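Local coordinates for protein 2-hydroxyhepta-2,4-diene-1,7-dioate isomerase (Mycobacterium marinum, PDB 3QDF) that binds zinc in a fumarylacetoacetate hydrolase-type domain and probably acts as an isomerase or hydrolase on small oxo-acid substrates, at residues 119-124 against 238-243; 149-154 against 247-252. All coordinates share one frame; numbering follows the deposited sequence.

Interaction 1. Residues 119-124 against 238-243; sequences HFEGEL and AGVGPI. With ZN (zinc ion), chain B; EDO (1,2-ethanediol), chain D.
His-119 and Phe-120 both lay their rings against the backbone of Gly-241. Phe-120 N donates to Gly-241 O at 3.2 Å, and His-119 CA also approaches that oxygen, at 3.1 Å, as a CA-H...O contact. The same oxygen lies 3.0 Å from Phe-120 CD2. The antiparallel pairing is short: His-119 and Pro-242 form a non-hydrogen-bonded pair.

The Phe-120 side chain can be followed outward. Its CB lies near Ile-243 CG2. CG stands between the backbone N and the carbonyl carbon (chi1 63°), which brings the ring back over the glycine. CD2 meets Ile-243 CG2 at the ring edge, 3.7 Å away. CE2 and CZ reach Gly-241 N, which sits over one ring face. CE1 and CZ both approach Gly-239 O, CZ at 3.4 Å.

The imidazole of His-119 receives Gly-241 CA over its face, a CH-pi contact 3.9 Å from CA to the ring centroid. Val-240 CG1 lies alongside Glu-121 CG at 3.7 Å. Beyond this point the Glu-121 chain runs extended to the metal. Its OE2 binds zinc at 2.3 Å, and Glu-123 OE2 is a second ligand. Asp-152, an oxygen of a 1,2-ethanediol molecule, probably from the crystallisation liquor, and a water complete the set. Glu-121 OE1 forms a salt bridge with Arg-156, which probably helps to fix the carboxylate.

The contact thus joins the metal-bearing strand 118-128 to the short strand 241-242. Strand 144-155 pairs with 118-128 through backbone bonds, and residues of strands 191-196 and 199-205 pack against Phe-120.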
loop_
_atom_site.group_PDB
_atom_site.type_symbol
_atom_site.label_atom_id
_atom_site.label_comp_id
_atom_site.label_asym_id
_atom_site.label_seq_id
_atom_site.Cartn_x
_atom_site.Cartn_y
_atom_site.Cartn_z
ATOM N N HIS A 119 -5.437 -5.532 14.332
ATOM C CA HIS A 119 -4.581 -4.348 14.280
ATOM C C HIS A 119 -4.451 -3.779 12.881
ATOM O O HIS A 119 -4.414 -4.528 11.895
ATOM C CB HIS A 119 -3.166 -4.682 14.784
ATOM C CG HIS A 119 -3.067 -4.805 16.272
ATOM N ND1 HIS A 119 -1.864 -4.750 16.942
ATOM C CD2 HIS A 119 -4.021 -4.961 17.224
ATOM C CE1 HIS A 119 -2.079 -4.882 18.244
ATOM N NE2 HIS A 119 -3.380 -5.011 18.441
ATOM N N PHE A 120 -4.354 -2.452 12.814
ATOM C CA PHE A 120 -3.858 -1.756 11.633
ATOM C C PHE A 120 -2.323 -1.843 11.664
ATOM O O PHE A 120 -1.724 -2.073 12.721
ATOM C CB PHE A 120 -4.298 -0.288 11.640
ATOM C CG PHE A 120 -3.732 0.499 12.802
ATOM C CD1 PHE A 120 -2.435 0.999 12.758
ATOM C CD2 PHE A 120 -4.476 0.671 13.976
ATOM C CE1 PHE A 120 -1.902 1.688 13.838
ATOM C CE2 PHE A 120 -3.943 1.358 15.063
ATOM C CZ PHE A 120 -2.655 1.865 14.991
ATOM N N GLU A 121 -1.692 -1.678 10.511
ATOM C CA GLU A 121 -0.250 -1.477 10.443
ATOM C C GLU A 121 0.012 -0.610 9.226
ATOM O O GLU A 121 -0.080 -1.093 8.106
ATOM C CB GLU A 121 0.520 -2.800 10.273
ATOM C CG GLU A 121 0.443 -3.798 11.444
ATOM C CD GLU A 121 1.403 -4.976 11.277
ATOM O OE1 GLU A 121 1.670 -5.723 12.255
ATOM O OE2 GLU A 121 1.920 -5.148 10.165
ATOM N N GLY A 122 0.364 0.656 9.455
ATOM C CA GLY A 122 0.704 1.577 8.363
ATOM C C GLY A 122 2.077 1.261 7.829
ATOM O O GLY A 122 3.017 1.109 8.610
ATOM N N GLU A 123 2.198 1.153 6.498
ATOM C CA GLU A 123 3.460 0.763 5.868
ATOM C C GLU A 123 3.694 1.448 4.532
ATOM O O GLU A 123 2.761 1.617 3.713
ATOM C CB GLU A 123 3.514 -0.760 5.647
ATOM C CG GLU A 123 3.066 -1.550 6.862
ATOM C CD GLU A 123 3.535 -2.989 6.911
ATOM O OE1 GLU A 123 4.229 -3.495 5.977
ATOM O OE2 GLU A 123 3.175 -3.629 7.920
ATOM N N LEU A 124 4.956 1.802 4.293
ATOM C CA LEU A 124 5.387 2.195 2.960
ATOM C C LEU A 124 5.302 0.977 2.033
ATOM O O LEU A 124 5.775 -0.108 2.365
ATOM C CB LEU A 124 6.816 2.731 3.007
ATOM C CG LEU A 124 7.473 3.009 1.656
ATOM C CD1 LEU A 124 6.902 4.312 1.046
ATOM C CD2 LEU A 124 9.027 3.048 1.780
ATOM N N ALA A 238 6.569 1.436 15.362
ATOM C CA ALA A 238 5.925 1.309 16.670
ATOM C C ALA A 238 4.516 1.957 16.644
ATOM O O ALA A 238 4.221 2.852 15.820
ATOM C CB ALA A 238 6.812 1.953 17.758
ATOM N N GLY A 239 3.654 1.488 17.536
ATOM C CA GLY A 239 2.351 2.109 17.758
ATOM C C GLY A 239 1.181 1.377 17.140
ATOM O O GLY A 239 0.066 1.933 17.070
ATOM N N VAL A 240 1.412 0.137 16.693
ATOM C CA VAL A 240 0.313 -0.708 16.192
ATOM C C VAL A 240 -0.776 -0.803 17.249
ATOM O O VAL A 240 -0.476 -0.770 18.431
ATOM C CB VAL A 240 0.774 -2.150 15.757
ATOM C CG1 VAL A 240 1.609 -2.066 14.504
ATOM C CG2 VAL A 240 1.564 -2.885 16.896
ATOM N N GLY A 241 -2.029 -0.921 16.821
ATOM C CA GLY A 241 -3.148 -1.032 17.751
ATOM C C GLY A 241 -4.459 -1.501 17.124
ATOM O O GLY A 241 -4.543 -1.670 15.904
ATOM N N PRO A 242 -5.487 -1.715 17.962
ATOM C CA PRO A 242 -6.733 -2.348 17.527
ATOM C C PRO A 242 -7.626 -1.428 16.708
ATOM O O PRO A 242 -7.605 -0.200 16.883
ATOM C CB PRO A 242 -7.421 -2.727 18.852
ATOM C CG PRO A 242 -6.922 -1.705 19.833
ATOM C CD PRO A 242 -5.491 -1.408 19.411
ATOM N N ILE A 243 -8.389 -2.031 15.804
ATOM C CA ILE A 243 -9.453 -1.329 15.103
ATOM C C ILE A 243 -10.764 -2.068 15.375
ATOM O O ILE A 243 -10.767 -3.283 15.591
ATOM C CB ILE A 243 -9.167 -1.172 13.582
ATOM C CG1 ILE A 243 -8.789 -2.517 12.943
ATOM C CG2 ILE A 243 -8.079 -0.109 13.338
ATOM C CD1 ILE A 243 -8.614 -2.460 11.399
HETATM ZN ZN ZN B . 3.292 -5.582 8.404
HETATM C C1 EDO D . 4.332 -7.598 10.226
HETATM O O1 EDO D . 4.728 -6.273 9.812
HETATM C C2 EDO D . 4.472 -7.839 11.735
HETATM O O2 EDO D . 3.325 -8.563 12.235
HETATM O O HOH W 1 4.554 -5.978 6.553
#

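Interaction 2. Residues 149-154 against 247-252; sequences IGNDVS and DTVSIT. With ZN (zinc ion), chain B.
Ile-149 CG2 and Ile-251 CG2 are only 3.4 Å apart, closer than two methyls normally pack. This is packing between two layers of strands in the fumarylacetoacetate hydrolase-type domain. Strands 149-151 and 248-252 face each other with their axes 8.0 Å apart and run roughly antiparallel, at 146°. No direct hydrogen bond links the two segments; the contact is made by side chains and one bridging water.

The two isoleucines run alongside one another, pointing opposite ways. Both CG2 methyls are anti to their own backbone N, and they meet methyl to methyl. Ile-149 CD1 extends further, to Ile-251 O. The other branch of Ile-251 turns to Asn-151. Its CD1 touches Asn-151 CB at 3.5 Å and also lies close to CG, so the methyl rests against the root of the amide. The Ile-251 side chain lies roughly perpendicular to that of the asparagine.

Asn-151 CG is anti to the backbone N (chi1 -169°), and the amide reaches toward Val-249 tip to tip. ND2 is 3.7 Å from Val-249 CG1. The two ends of this buried amide have separate polar partners. OD1 accepts from Glu-121 N, while ND2 donates to a water at 3.1 Å. That water also makes a weak bond to Val-249 O, a bridge between the layers.

The next residue, Asp-152, points its CB away from strand 248-252 and toward the metal. It is the centre of an inverse gamma turn. Lys-97 forms a salt bridge with its OD1, and Lys-169 donates to OD2. Asp-152 OD2 binds zinc at 2.1 Å.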
loop_
_atom_site.group_PDB
_atom_site.type_symbol
_atom_site.label_atom_id
_atom_site.label_comp_id
_atom_site.label_asym_id
_atom_site.label_seq_id
_atom_site.Cartn_x
_atom_site.Cartn_y
_atom_site.Cartn_z
ATOM N N ILE A 149 0.954 3.438 -0.295
ATOM C CA ILE A 149 0.739 3.162 1.125
ATOM C C ILE A 149 -0.003 1.865 1.258
ATOM O O ILE A 149 -0.887 1.567 0.451
ATOM C CB ILE A 149 -0.056 4.299 1.840
ATOM C CG1 ILE A 149 0.583 5.669 1.545
ATOM C CG2 ILE A 149 -0.105 4.049 3.368
ATOM C CD1 ILE A 149 -0.216 6.876 2.049
ATOM N N GLY A 150 0.380 1.069 2.248
ATOM C CA GLY A 150 -0.358 -0.126 2.593
ATOM C C GLY A 150 -0.767 -0.131 4.051
ATOM O O GLY A 150 -0.112 0.504 4.911
ATOM N N ASN A 151 -1.875 -0.827 4.326
ATOM C CA ASN A 151 -2.314 -1.111 5.687
ATOM C C ASN A 151 -2.291 -2.624 5.873
ATOM O O ASN A 151 -3.193 -3.342 5.382
ATOM C CB ASN A 151 -3.735 -0.558 5.944
ATOM C CG ASN A 151 -4.126 -0.584 7.425
ATOM O OD1 ASN A 151 -3.513 -1.278 8.226
ATOM N ND2 ASN A 151 -5.164 0.176 7.783
ATOM N N ASP A 152 -1.263 -3.114 6.572
ATOM C CA ASP A 152 -1.119 -4.556 6.804
ATOM C C ASP A 152 -2.043 -5.033 7.939
ATOM O O ASP A 152 -1.605 -5.304 9.086
ATOM C CB ASP A 152 0.343 -4.889 7.108
ATOM C CG ASP A 152 0.576 -6.381 7.274
ATOM O OD1 ASP A 152 -0.295 -7.177 6.853
ATOM O OD2 ASP A 152 1.632 -6.758 7.812
ATOM N N VAL A 153 -3.331 -5.139 7.633
ATOM C CA VAL A 153 -4.305 -5.492 8.676
ATOM C C VAL A 153 -4.063 -6.924 9.179
ATOM O O VAL A 153 -3.844 -7.846 8.378
ATOM C CB VAL A 153 -5.748 -5.240 8.198
ATOM C CG1 VAL A 153 -6.719 -5.485 9.315
ATOM C CG2 VAL A 153 -5.885 -3.801 7.705
ATOM N N SER A 154 -4.075 -7.093 10.508
ATOM C CA SER A 154 -3.585 -8.317 11.137
ATOM C C SER A 154 -4.445 -8.733 12.339
ATOM O O SER A 154 -4.573 -7.972 13.323
ATOM C CB SER A 154 -2.141 -8.122 11.616
ATOM O OG SER A 154 -1.327 -7.520 10.609
ATOM N N ASP A 247 -14.636 2.604 13.362
ATOM C CA ASP A 247 -13.371 3.365 13.303
ATOM C C ASP A 247 -13.071 3.782 11.875
ATOM O O ASP A 247 -13.581 3.170 10.926
ATOM C CB ASP A 247 -12.178 2.545 13.807
ATOM C CG ASP A 247 -12.195 2.305 15.316
ATOM O OD1 ASP A 247 -12.860 3.058 16.068
ATOM O OD2 ASP A 247 -11.507 1.358 15.754
ATOM N N THR A 248 -12.249 4.823 11.741
ATOM C CA THR A 248 -11.602 5.167 10.491
ATOM C C THR A 248 -10.104 5.236 10.719
ATOM O O THR A 248 -9.642 5.874 11.658
ATOM C CB THR A 248 -12.076 6.525 9.954
ATOM O OG1 THR A 248 -13.497 6.496 9.800
ATOM C CG2 THR A 248 -11.459 6.813 8.616
ATOM N N VAL A 249 -9.348 4.590 9.835
ATOM C CA VAL A 249 -7.895 4.590 9.931
ATOM C C VAL A 249 -7.293 5.279 8.717
ATOM O O VAL A 249 -7.641 4.968 7.570
ATOM C CB VAL A 249 -7.325 3.153 10.207
ATOM C CG1 VAL A 249 -7.890 2.157 9.243
ATOM C CG2 VAL A 249 -5.806 3.133 10.200
ATOM N N SER A 250 -6.428 6.255 8.990
ATOM C CA SER A 250 -5.755 7.028 7.956
ATOM C C SER A 250 -4.270 6.936 8.143
ATOM O O SER A 250 -3.758 7.239 9.223
ATOM C CB SER A 250 -6.162 8.496 8.051
ATOM O OG SER A 250 -7.472 8.652 7.561
ATOM N N ILE A 251 -3.581 6.510 7.102
ATOM C CA ILE A 251 -2.127 6.442 7.098
ATOM C C ILE A 251 -1.646 7.483 6.089
ATOM O O ILE A 251 -2.071 7.480 4.912
ATOM C CB ILE A 251 -1.636 5.026 6.672
ATOM C CG1 ILE A 251 -2.258 3.943 7.565
ATOM C CG2 ILE A 251 -0.112 4.920 6.665
ATOM C CD1 ILE A 251 -2.545 2.594 6.796
ATOM N N THR A 252 -0.770 8.377 6.548
ATOM C CA THR A 252 -0.195 9.401 5.686
ATOM C C THR A 252 1.303 9.165 5.565
ATOM O O THR A 252 2.002 8.988 6.579
ATOM C CB THR A 252 -0.454 10.831 6.262
ATOM O OG1 THR A 252 -1.859 11.067 6.312
ATOM C CG2 THR A 252 0.203 11.935 5.383
HETATM ZN ZN ZN B . 3.292 -5.582 8.404
HETATM O O HOH W 2 -6.221 2.398 5.926
HETATM O O HOH W 1 4.554 -5.978 6.553
#

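In the fold
Interactions 1 and 2 have centres about 7 Å apart and touch directly. Strands 118-128 and 144-155 are antiparallel neighbours, joined by backbone bonds such as His-119 N to Ser-154 O and Glu-121 O to Asp-152 N. The segments alternate along the chain: 119-124, 149-154, 238-243, 247-252. The first two come from strands that follow each other, as do the last two. Strand 241-242 pairs with 118-128, while 248-253 belongs to a second sheet packed against 144-155. One zinc ion and its water are common to both interactions. Glu-121 and Glu-123 come from one strand and Asp-152 from its neighbour, so the metal site spans the pair.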